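Local coordinates for hypothetical protein (Parabacteroides merdae, PDB 4OO3) that is probably an NAD(P)-dependent oxidoreductase, pairing an NAD-binding Rossmann fold with a C-terminal domain built on a large mixed beta-sheet, at residues 312-317 against 332-338; 219-224 against 301-305; 370-374 against 385-391. The contacts are given in a common frame with arbitrary orientation. Residues are numbered along the deposited sequence.

How the interactions relate
All three contacts belong to the C-terminal domain and reach its mixed beta-sheet, following one another along the chain in the order interaction 2, interaction 1, interaction 3. Interaction 2 is the buried one: helix 220-231 lies on strand 297-306. The chain then runs into strand 316-322, whose start pairs with the end of strand 326-332 in interaction 1, a surface contact with its centre about 17 Å from that of interaction 2. The two touch where H317 CE1 meets L223 CD2 at 3.9 Å. Interaction 3 lies at the open end of the edge hairpin 374-379/382-386, centres about 20 Å from interaction 1 and 26 Å from interaction 2. One sheet thus unites all three.

Interaction 1. Residues 312-317 against 332-338; sequences GGGDTH and QGKEQNY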
loop_
_atom_site.group_PDB
_atom_site.type_symbol
_atom_site.label_atom_id
_atom_site.label_comp_id
_atom_site.label_asym_id
_atom_site.label_seq_id
_atom_site.Cartn_x
_atom_site.Cartn_y
_atom_site.Cartn_z
ATOM N N GLY A 312 -10.299 11.655 -20.119
ATOM C CA GLY A 312 -10.143 10.355 -20.779
ATOM C C GLY A 312 -8.765 9.766 -20.514
ATOM O O GLY A 312 -8.167 9.122 -21.383
ATOM N N GLY A 313 -8.257 10.019 -19.310
ATOM C CA GLY A 313 -6.951 9.537 -18.882
ATOM C C GLY A 313 -7.108 8.876 -17.533
ATOM O O GLY A 313 -8.226 8.549 -17.119
ATOM N N GLY A 314 -5.994 8.678 -16.839
ATOM C CA GLY A 314 -6.038 8.073 -15.512
ATOM C C GLY A 314 -4.713 7.510 -15.038
ATOM O O GLY A 314 -3.688 7.647 -15.706
ATOM N N ASP A 315 -4.748 6.872 -13.870
ATOM C CA ASP A 315 -3.574 6.227 -13.303
ATOM C C ASP A 315 -3.225 4.998 -14.124
ATOM O O ASP A 315 -4.103 4.212 -14.468
ATOM C CB ASP A 315 -3.838 5.822 -11.854
ATOM C CG ASP A 315 -4.068 7.015 -10.948
ATOM O OD1 ASP A 315 -3.873 8.172 -11.381
ATOM O OD2 ASP A 315 -4.446 6.800 -9.789
ATOM N N THR A 316 -1.943 4.842 -14.445
ATOM C CA THR A 316 -1.483 3.713 -15.246
ATOM C C THR A 316 -0.613 2.754 -14.438
ATOM O O THR A 316 -0.040 3.122 -13.407
ATOM C CB THR A 316 -0.714 4.184 -16.501
ATOM O OG1 THR A 316 0.497 4.846 -16.125
ATOM C CG2 THR A 316 -1.571 5.138 -17.320
ATOM N N HIS A 317 -0.533 1.513 -14.913
ATOM C CA HIS A 317 0.353 0.509 -14.323
ATOM C C HIS A 317 0.737 -0.553 -15.344
ATOM O O HIS A 317 -0.107 -1.030 -16.105
ATOM C CB HIS A 317 -0.291 -0.164 -13.106
ATOM C CG HIS A 317 0.615 -1.132 -12.404
ATOM N ND1 HIS A 317 1.535 -0.737 -11.458
ATOM C CD2 HIS A 317 0.754 -2.473 -12.525
ATOM C CE1 HIS A 317 2.197 -1.793 -11.021
ATOM N NE2 HIS A 317 1.744 -2.858 -11.654
ATOM N N GLN A 332 -2.369 -1.661 -17.746
ATOM C CA GLN A 332 -3.398 -0.774 -17.231
ATOM C C GLN A 332 -3.160 0.618 -17.809
ATOM O O GLN A 332 -2.551 1.479 -17.178
ATOM C CB GLN A 332 -3.371 -0.754 -15.709
ATOM C CG GLN A 332 -4.466 0.091 -15.094
ATOM C CD GLN A 332 -4.229 0.343 -13.629
ATOM O OE1 GLN A 332 -4.213 -0.589 -12.826
ATOM N NE2 GLN A 332 -4.035 1.608 -13.269
ATOM N N GLY A 333 -3.626 0.808 -19.036
ATOM C CA GLY A 333 -3.467 2.063 -19.751
ATOM C C GLY A 333 -4.757 2.429 -20.440
ATOM O O GLY A 333 -5.812 1.880 -20.112
ATOM N N LYS A 334 -4.663 3.363 -21.388
ATOM C CA LYS A 334 -5.815 3.835 -22.178
ATOM C C LYS A 334 -6.541 2.650 -22.808
ATOM O O LYS A 334 -7.758 2.511 -22.681
ATOM C CB LYS A 334 -5.342 4.793 -23.285
ATOM C CG LYS A 334 -6.431 5.637 -23.940
ATOM C CD LYS A 334 -6.507 7.030 -23.326
ATOM C CE LYS A 334 -7.211 8.030 -24.231
ATOM N NZ LYS A 334 -8.685 7.822 -24.279
ATOM N N GLU A 335 -5.762 1.797 -23.469
ATOM C CA GLU A 335 -6.242 0.569 -24.098
ATOM C C GLU A 335 -7.179 -0.255 -23.215
ATOM O O GLU A 335 -8.162 -0.805 -23.705
ATOM C CB GLU A 335 -5.047 -0.295 -24.501
ATOM C CG GLU A 335 -4.336 0.181 -25.758
ATOM C CD GLU A 335 -4.952 -0.375 -27.026
ATOM O OE1 GLU A 335 -6.099 -0.869 -26.968
ATOM O OE2 GLU A 335 -4.284 -0.326 -28.082
ATOM N N GLN A 336 -6.874 -0.335 -21.921
ATOM C CA GLN A 336 -7.645 -1.158 -20.990
ATOM C C GLN A 336 -8.636 -0.337 -20.174
ATOM O O GLN A 336 -9.195 -0.831 -19.195
ATOM C CB GLN A 336 -6.705 -1.914 -20.040
ATOM C CG GLN A 336 -5.757 -2.890 -20.732
ATOM C CD GLN A 336 -4.546 -2.219 -21.349
ATOM O OE1 GLN A 336 -4.070 -1.199 -20.857
ATOM N NE2 GLN A 336 -4.041 -2.790 -22.432
ATOM N N ASN A 337 -8.857 0.915 -20.575
ATOM C CA ASN A 337 -9.744 1.823 -19.843
ATOM C C ASN A 337 -9.258 2.041 -18.398
ATOM O O ASN A 337 -10.056 2.210 -17.471
ATOM C CB ASN A 337 -11.178 1.284 -19.879
ATOM C CG ASN A 337 -12.215 2.386 -19.932
ATOM O OD1 ASN A 337 -12.318 3.207 -19.019
ATOM N ND2 ASN A 337 -12.993 2.409 -21.008
ATOM N N TYR A 338 -7.934 2.024 -18.231
ATOM C CA TYR A 338 -7.278 2.210 -16.935
ATOM C C TYR A 338 -7.758 1.229 -15.856
ATOM O O TYR A 338 -7.743 1.543 -14.670
ATOM C CB TYR A 338 -7.390 3.676 -16.496
ATOM C CG TYR A 338 -6.824 4.604 -17.551
ATOM C CD1 TYR A 338 -5.447 4.715 -17.733
ATOM C CD2 TYR A 338 -7.659 5.330 -18.401
ATOM C CE1 TYR A 338 -4.916 5.537 -18.707
ATOM C CE2 TYR A 338 -7.133 6.160 -19.384
ATOM C CZ TYR A 338 -5.759 6.259 -19.530
ATOM O OH TYR A 338 -5.205 7.067 -20.495
#
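This is the open end of a beta-hairpin, where strand 316-322 begins and strand 326-332 finishes. H317 and Q332 form an antiparallel hydrogen-bonded pair: H317 N donates to Q332 O at 3.0 Å, while the return bond from Q332 N to H317 O, 2.9 Å, is weak. Q332 holds chi1 and chi2 both t, an extended chain whose terminal amide turns at chi3 -63° so that NE2 donates to D315 O (2.9 Å), a side-chain bond that holds the backbone just before the strand. D315 (m) leads its carboxylate the other way, to a hydrogen bond between OD1 and H190 ND1, and H317 (t) sends ND1 to S187 OG, so both side chains tie this end to strand 183-190. Beyond Q332 the chain curls back, with Y338 N bonded to G333 O at 2.8 Å and N337 and Y338 both in left-handed backbone conformation. This brings the Y338 ring, chi1 m, beneath the glycine run. G314 CA sits 4.0 Å from the ring centroid, only 9° off the normal, a CH-pi contact, and G313 C comes within 3.3 Å of Y338 CE2. A side chain on G314 would press on that ring at about 3.1 Å from Y338 CG and jam against the preceding carbonyl. T316 (p) puts CG2 at the ring edge, 3.6 Å from Y338 CE1. At the exposed end K334, with chi2 between wells at 97°, reaches over so that its NZ makes a weak 3.2 Å hydrogen bond to G312 O.

Interaction 2. Residues 219-224 against 301-305; sequences VTTHLV and VSVIW
Residues 220-224 are helical, with phi from -47 to -72° and psi from -29 to -54°, and V224 N bonds T220 O at 2.7 Å. Residues 301-305 are extended strand, phi -115 to -149° and psi 107 to 147°. The two axes run nearly antiparallel, at 155°, and approach to 8.3 Å; the nearest CA pairs are T220-V303 (6.6 Å) and L223-V301 (6.4 Å). V301 (m) and V303 (t) point toward the helix, S302 away. V219 (t) lays CG1 3.7 Å from V303 CG2 and CG2 3.7 Å from W305 CZ2, at the indole edge. T220 CG2 is also 3.7 Å from V303 CG2. L223, chi1 m and chi2 t, places CB 3.8 Å from V301 CG1 and CD1 3.8 Å from V303 CG2 and 3.4 Å from S302 O. V224 CG2 meets V301 CG2 at 4.2 Å. A water accepts from V219 N and W305 NE1, both at 3.0 Å, bridging the backbone at V219 to the indole of W305 on the strand. Helix 419-439 meets T220 and V224 as well. This is helix-on-sheet packing in the alpha+beta C-terminal domain; the spacing of D218 and H222, the latter touching K119, is consistent with the Asp-x-x-x-His signature of Gfo/Idh/MocA oxidoreductases.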
loop_
_atom_site.group_PDB
_atom_site.type_symbol
_atom_site.label_atom_id
_atom_site.label_comp_id
_atom_site.label_asym_id
_atom_site.label_seq_id
_atom_site.Cartn_x
_atom_site.Cartn_y
_atom_site.Cartn_z
ATOM N N VAL A 219 4.562 4.923 -2.214
ATOM C CA VAL A 219 3.804 3.948 -3.008
ATOM C C VAL A 219 4.649 2.717 -3.334
ATOM O O VAL A 219 4.094 1.645 -3.524
ATOM C CB VAL A 219 3.232 4.597 -4.299
ATOM C CG1 VAL A 219 2.767 3.566 -5.327
ATOM C CG2 VAL A 219 2.085 5.523 -3.941
ATOM N N THR A 220 5.979 2.867 -3.384
ATOM C CA THR A 220 6.885 1.727 -3.623
ATOM C C THR A 220 6.690 0.620 -2.586
ATOM O O THR A 220 6.956 -0.557 -2.852
ATOM C CB THR A 220 8.374 2.132 -3.550
ATOM O OG1 THR A 220 8.628 2.773 -2.293
ATOM C CG2 THR A 220 8.759 3.070 -4.694
ATOM N N THR A 221 6.279 1.005 -1.387
ATOM C CA THR A 221 5.928 0.039 -0.349
ATOM C C THR A 221 5.012 -1.039 -0.934
ATOM O O THR A 221 5.323 -2.219 -0.856
ATOM C CB THR A 221 5.273 0.759 0.846
ATOM O OG1 THR A 221 6.232 1.645 1.429
ATOM C CG2 THR A 221 4.801 -0.215 1.915
ATOM N N HIS A 222 3.911 -0.621 -1.557
ATOM C CA HIS A 222 2.998 -1.557 -2.225
ATOM C C HIS A 222 3.715 -2.434 -3.253
ATOM O O HIS A 222 3.461 -3.639 -3.326
ATOM C CB HIS A 222 1.881 -0.817 -2.957
ATOM C CG HIS A 222 0.929 -0.091 -2.063
ATOM N ND1 HIS A 222 0.333 -0.680 -0.969
ATOM C CD2 HIS A 222 0.446 1.172 -2.121
ATOM C CE1 HIS A 222 -0.468 0.191 -0.382
ATOM N NE2 HIS A 222 -0.417 1.324 -1.062
ATOM N N LEU A 223 4.583 -1.828 -4.067
ATOM C CA LEU A 223 5.187 -2.555 -5.188
ATOM C C LEU A 223 6.206 -3.560 -4.679
ATOM O O LEU A 223 6.225 -4.703 -5.122
ATOM C CB LEU A 223 5.808 -1.598 -6.215
ATOM C CG LEU A 223 4.855 -0.567 -6.828
ATOM C CD1 LEU A 223 5.577 0.265 -7.877
ATOM C CD2 LEU A 223 3.621 -1.232 -7.432
ATOM N N VAL A 224 7.018 -3.137 -3.717
ATOM C CA VAL A 224 8.000 -4.013 -3.090
ATOM C C VAL A 224 7.308 -5.192 -2.407
ATOM O O VAL A 224 7.773 -6.336 -2.513
ATOM C CB VAL A 224 8.890 -3.229 -2.096
ATOM C CG1 VAL A 224 9.643 -4.164 -1.156
ATOM C CG2 VAL A 224 9.873 -2.357 -2.862
ATOM N N VAL A 301 11.211 -1.578 -9.346
ATOM C CA VAL A 301 9.951 -0.901 -9.065
ATOM C C VAL A 301 10.088 0.592 -9.290
ATOM O O VAL A 301 11.151 1.168 -9.053
ATOM C CB VAL A 301 9.429 -1.174 -7.642
ATOM C CG1 VAL A 301 9.276 -2.669 -7.415
ATOM C CG2 VAL A 301 10.338 -0.556 -6.593
ATOM N N SER A 302 8.999 1.212 -9.733
ATOM C CA SER A 302 9.018 2.613 -10.106
ATOM C C SER A 302 7.665 3.289 -9.848
ATOM O O SER A 302 6.603 2.692 -10.058
ATOM C CB SER A 302 9.397 2.724 -11.583
ATOM O OG SER A 302 9.277 4.052 -12.038
ATOM N N VAL A 303 7.722 4.542 -9.395
ATOM C CA VAL A 303 6.525 5.321 -9.100
ATOM C C VAL A 303 6.706 6.752 -9.593
ATOM O O VAL A 303 7.692 7.402 -9.266
ATOM C CB VAL A 303 6.209 5.357 -7.589
ATOM C CG1 VAL A 303 4.984 6.223 -7.331
ATOM C CG2 VAL A 303 5.978 3.948 -7.046
ATOM N N ILE A 304 5.746 7.220 -10.386
ATOM C CA ILE A 304 5.681 8.605 -10.811
ATOM C C ILE A 304 4.367 9.223 -10.319
ATOM O O ILE A 304 3.305 8.611 -10.423
ATOM C CB ILE A 304 5.787 8.727 -12.347
ATOM C CG1 ILE A 304 7.191 8.298 -12.801
ATOM C CG2 ILE A 304 5.468 10.151 -12.797
ATOM C CD1 ILE A 304 7.413 8.291 -14.298
ATOM N N TRP A 305 4.463 10.433 -9.776
ATOM C CA TRP A 305 3.310 11.227 -9.401
ATOM C C TRP A 305 3.258 12.473 -10.274
ATOM O O TRP A 305 4.062 13.396 -10.118
ATOM C CB TRP A 305 3.387 11.622 -7.923
ATOM C CG TRP A 305 2.930 10.535 -6.981
ATOM C CD1 TRP A 305 3.694 9.554 -6.427
ATOM C CD2 TRP A 305 1.602 10.329 -6.500
ATOM N NE1 TRP A 305 2.924 8.744 -5.626
ATOM C CE2 TRP A 305 1.633 9.197 -5.658
ATOM C CE3 TRP A 305 0.381 10.983 -6.707
ATOM C CZ2 TRP A 305 0.496 8.716 -5.013
ATOM C CZ3 TRP A 305 -0.748 10.500 -6.070
ATOM C CH2 TRP A 305 -0.685 9.378 -5.232
HETATM O O HOH W 1 4.968 7.317 -3.927
#

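Interaction 3. Residues 370-374 against 385-391; sequences YPGVA and VEIPAKY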
loop_
_atom_site.group_PDB
_atom_site.type_symbol
_atom_site.label_atom_id
_atom_site.label_comp_id
_atom_site.label_asym_id
_atom_site.label_seq_id
_atom_site.Cartn_x
_atom_site.Cartn_y
_atom_site.Cartn_z
ATOM N N TYR A 370 -11.075 -19.479 -8.937
ATOM C CA TYR A 370 -11.752 -18.235 -9.317
ATOM C C TYR A 370 -12.760 -18.496 -10.427
ATOM O O TYR A 370 -12.453 -18.312 -11.604
ATOM C CB TYR A 370 -10.731 -17.184 -9.782
ATOM C CG TYR A 370 -9.616 -16.931 -8.797
ATOM C CD1 TYR A 370 -8.454 -17.691 -8.830
ATOM C CD2 TYR A 370 -9.722 -15.933 -7.830
ATOM C CE1 TYR A 370 -7.423 -17.471 -7.932
ATOM C CE2 TYR A 370 -8.698 -15.703 -6.924
ATOM C CZ TYR A 370 -7.547 -16.477 -6.980
ATOM O OH TYR A 370 -6.527 -16.259 -6.087
ATOM N N PRO A 371 -13.971 -18.937 -10.059
ATOM C CA PRO A 371 -15.021 -19.252 -11.030
ATOM C C PRO A 371 -15.237 -18.144 -12.052
ATOM O O PRO A 371 -15.118 -16.967 -11.722
ATOM C CB PRO A 371 -16.259 -19.408 -10.159
ATOM C CG PRO A 371 -15.743 -19.855 -8.840
ATOM C CD PRO A 371 -14.382 -19.253 -8.678
ATOM N N GLY A 372 -15.535 -18.528 -13.288
ATOM C CA GLY A 372 -15.749 -17.572 -14.372
ATOM C C GLY A 372 -14.479 -17.185 -15.112
ATOM O O GLY A 372 -14.535 -16.765 -16.266
ATOM N N VAL A 373 -13.328 -17.326 -14.459
ATOM C CA VAL A 373 -12.064 -16.895 -15.037
ATOM C C VAL A 373 -11.631 -17.867 -16.136
ATOM O O VAL A 373 -11.450 -19.062 -15.884
ATOM C CB VAL A 373 -10.966 -16.757 -13.953
ATOM C CG1 VAL A 373 -9.621 -16.407 -14.573
ATOM C CG2 VAL A 373 -11.361 -15.696 -12.933
ATOM N N ALA A 374 -11.482 -17.339 -17.351
ATOM C CA ALA A 374 -11.082 -18.123 -18.517
ATOM C C ALA A 374 -9.975 -17.408 -19.292
ATOM O O ALA A 374 -9.560 -16.304 -18.924
ATOM C CB ALA A 374 -12.282 -18.364 -19.417
ATOM N N VAL A 385 -6.212 -13.109 -19.636
ATOM C CA VAL A 385 -7.007 -13.762 -18.604
ATOM C C VAL A 385 -8.316 -13.009 -18.427
ATOM O O VAL A 385 -8.352 -11.946 -17.826
ATOM C CB VAL A 385 -6.266 -13.831 -17.254
ATOM C CG1 VAL A 385 -7.115 -14.546 -16.203
ATOM C CG2 VAL A 385 -4.926 -14.538 -17.413
ATOM N N GLU A 386 -9.391 -13.576 -18.959
ATOM C CA GLU A 386 -10.719 -12.995 -18.858
ATOM C C GLU A 386 -11.195 -13.077 -17.406
ATOM O O GLU A 386 -11.290 -14.157 -16.845
ATOM C CB GLU A 386 -11.673 -13.760 -19.782
ATOM C CG GLU A 386 -12.993 -13.069 -20.090
ATOM C CD GLU A 386 -13.943 -13.950 -20.898
ATOM O OE1 GLU A 386 -13.541 -15.052 -21.335
ATOM O OE2 GLU A 386 -15.106 -13.541 -21.095
ATOM N N ILE A 387 -11.488 -11.928 -16.809
ATOM C CA ILE A 387 -11.907 -11.844 -15.414
ATOM C C ILE A 387 -13.311 -11.256 -15.332
ATOM O O ILE A 387 -13.527 -10.127 -15.771
ATOM C CB ILE A 387 -10.956 -10.934 -14.617
ATOM C CG1 ILE A 387 -9.529 -11.487 -14.657
ATOM C CG2 ILE A 387 -11.421 -10.794 -13.170
ATOM C CD1 ILE A 387 -8.462 -10.448 -14.393
ATOM N N PRO A 388 -14.273 -12.011 -14.772
ATOM C CA PRO A 388 -15.625 -11.488 -14.546
ATOM C C PRO A 388 -15.663 -10.164 -13.770
ATOM O O PRO A 388 -14.863 -9.951 -12.854
ATOM C CB PRO A 388 -16.285 -12.587 -13.725
ATOM C CG PRO A 388 -15.615 -13.834 -14.182
ATOM C CD PRO A 388 -14.195 -13.458 -14.492
ATOM N N ALA A 389 -16.608 -9.300 -14.139
ATOM C CA ALA A 389 -16.754 -7.978 -13.536
ATOM C C ALA A 389 -16.962 -8.023 -12.028
ATOM O O ALA A 389 -16.594 -7.078 -11.339
ATOM C CB ALA A 389 -17.909 -7.227 -14.186
ATOM N N LYS A 390 -17.556 -9.107 -11.524
ATOM C CA LYS A 390 -17.832 -9.246 -10.089
ATOM C C LYS A 390 -16.571 -9.199 -9.219
ATOM O O LYS A 390 -16.638 -8.774 -8.071
ATOM C CB LYS A 390 -18.635 -10.523 -9.788
ATOM C CG LYS A 390 -18.066 -11.801 -10.396
ATOM C CD LYS A 390 -18.260 -13.014 -9.492
ATOM C CE LYS A 390 -17.217 -13.048 -8.375
ATOM N NZ LYS A 390 -17.342 -14.232 -7.477
ATOM N N TYR A 391 -15.430 -9.622 -9.767
ATOM C CA TYR A 391 -14.157 -9.563 -9.045
ATOM C C TYR A 391 -13.568 -8.147 -8.921
ATOM O O TYR A 391 -12.630 -7.943 -8.152
ATOM C CB TYR A 391 -13.119 -10.464 -9.705
ATOM C CG TYR A 391 -13.414 -11.939 -9.603
ATOM C CD1 TYR A 391 -13.134 -12.644 -8.436
ATOM C CD2 TYR A 391 -13.954 -12.637 -10.680
ATOM C CE1 TYR A 391 -13.391 -14.003 -8.345
ATOM C CE2 TYR A 391 -14.212 -13.996 -10.597
ATOM C CZ TYR A 391 -13.929 -14.673 -9.427
ATOM O OH TYR A 391 -14.193 -16.020 -9.337
#
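Backbone pairing at A374 and E386 uses both polar groups of each residue in an antiparallel hydrogen-bonded pair: A374 N donates to E386 O (3.2 Å) and E386 N to A374 O (2.7 Å). E386 O also receives a CA-H...O contact from V373 CA at 3.4 Å. Just before the pair, the chain leaving helix 352-369 makes a type II beta turn from Y370 to V373, in which V373 N satisfies Y370 O at 3.1 Å; V373 O is taken by S367 OG. P371 and G372 occupy the two central positions of the turn, G372 at positive phi, where a CB would fall 2.6 Å from P388 CG. Another carbonyl of the turn, P371 O, accepts from Y391 OH at 2.7 Å. That hydroxyl also lies 3.0 Å from P371 N, which has no hydrogen to give, so the approach is mere proximity. Within 385-391, Y391 N is bonded to P388 O (3.2 Å), setting the short 3-10 turn that presents the tyrosine ring. Between these polar points V373 CG1 packs on V385 CG1 (3.5 Å), and V373 CG2 on P388 CD (3.9 Å) and Y391 CE2 (4.1 Å). Y370 and Y391 both touch helix 155-164. The arrangement is that of the open end of a beta-hairpin, strands 374-379 and 382-386, entered through a type II turn at the sheet's margin.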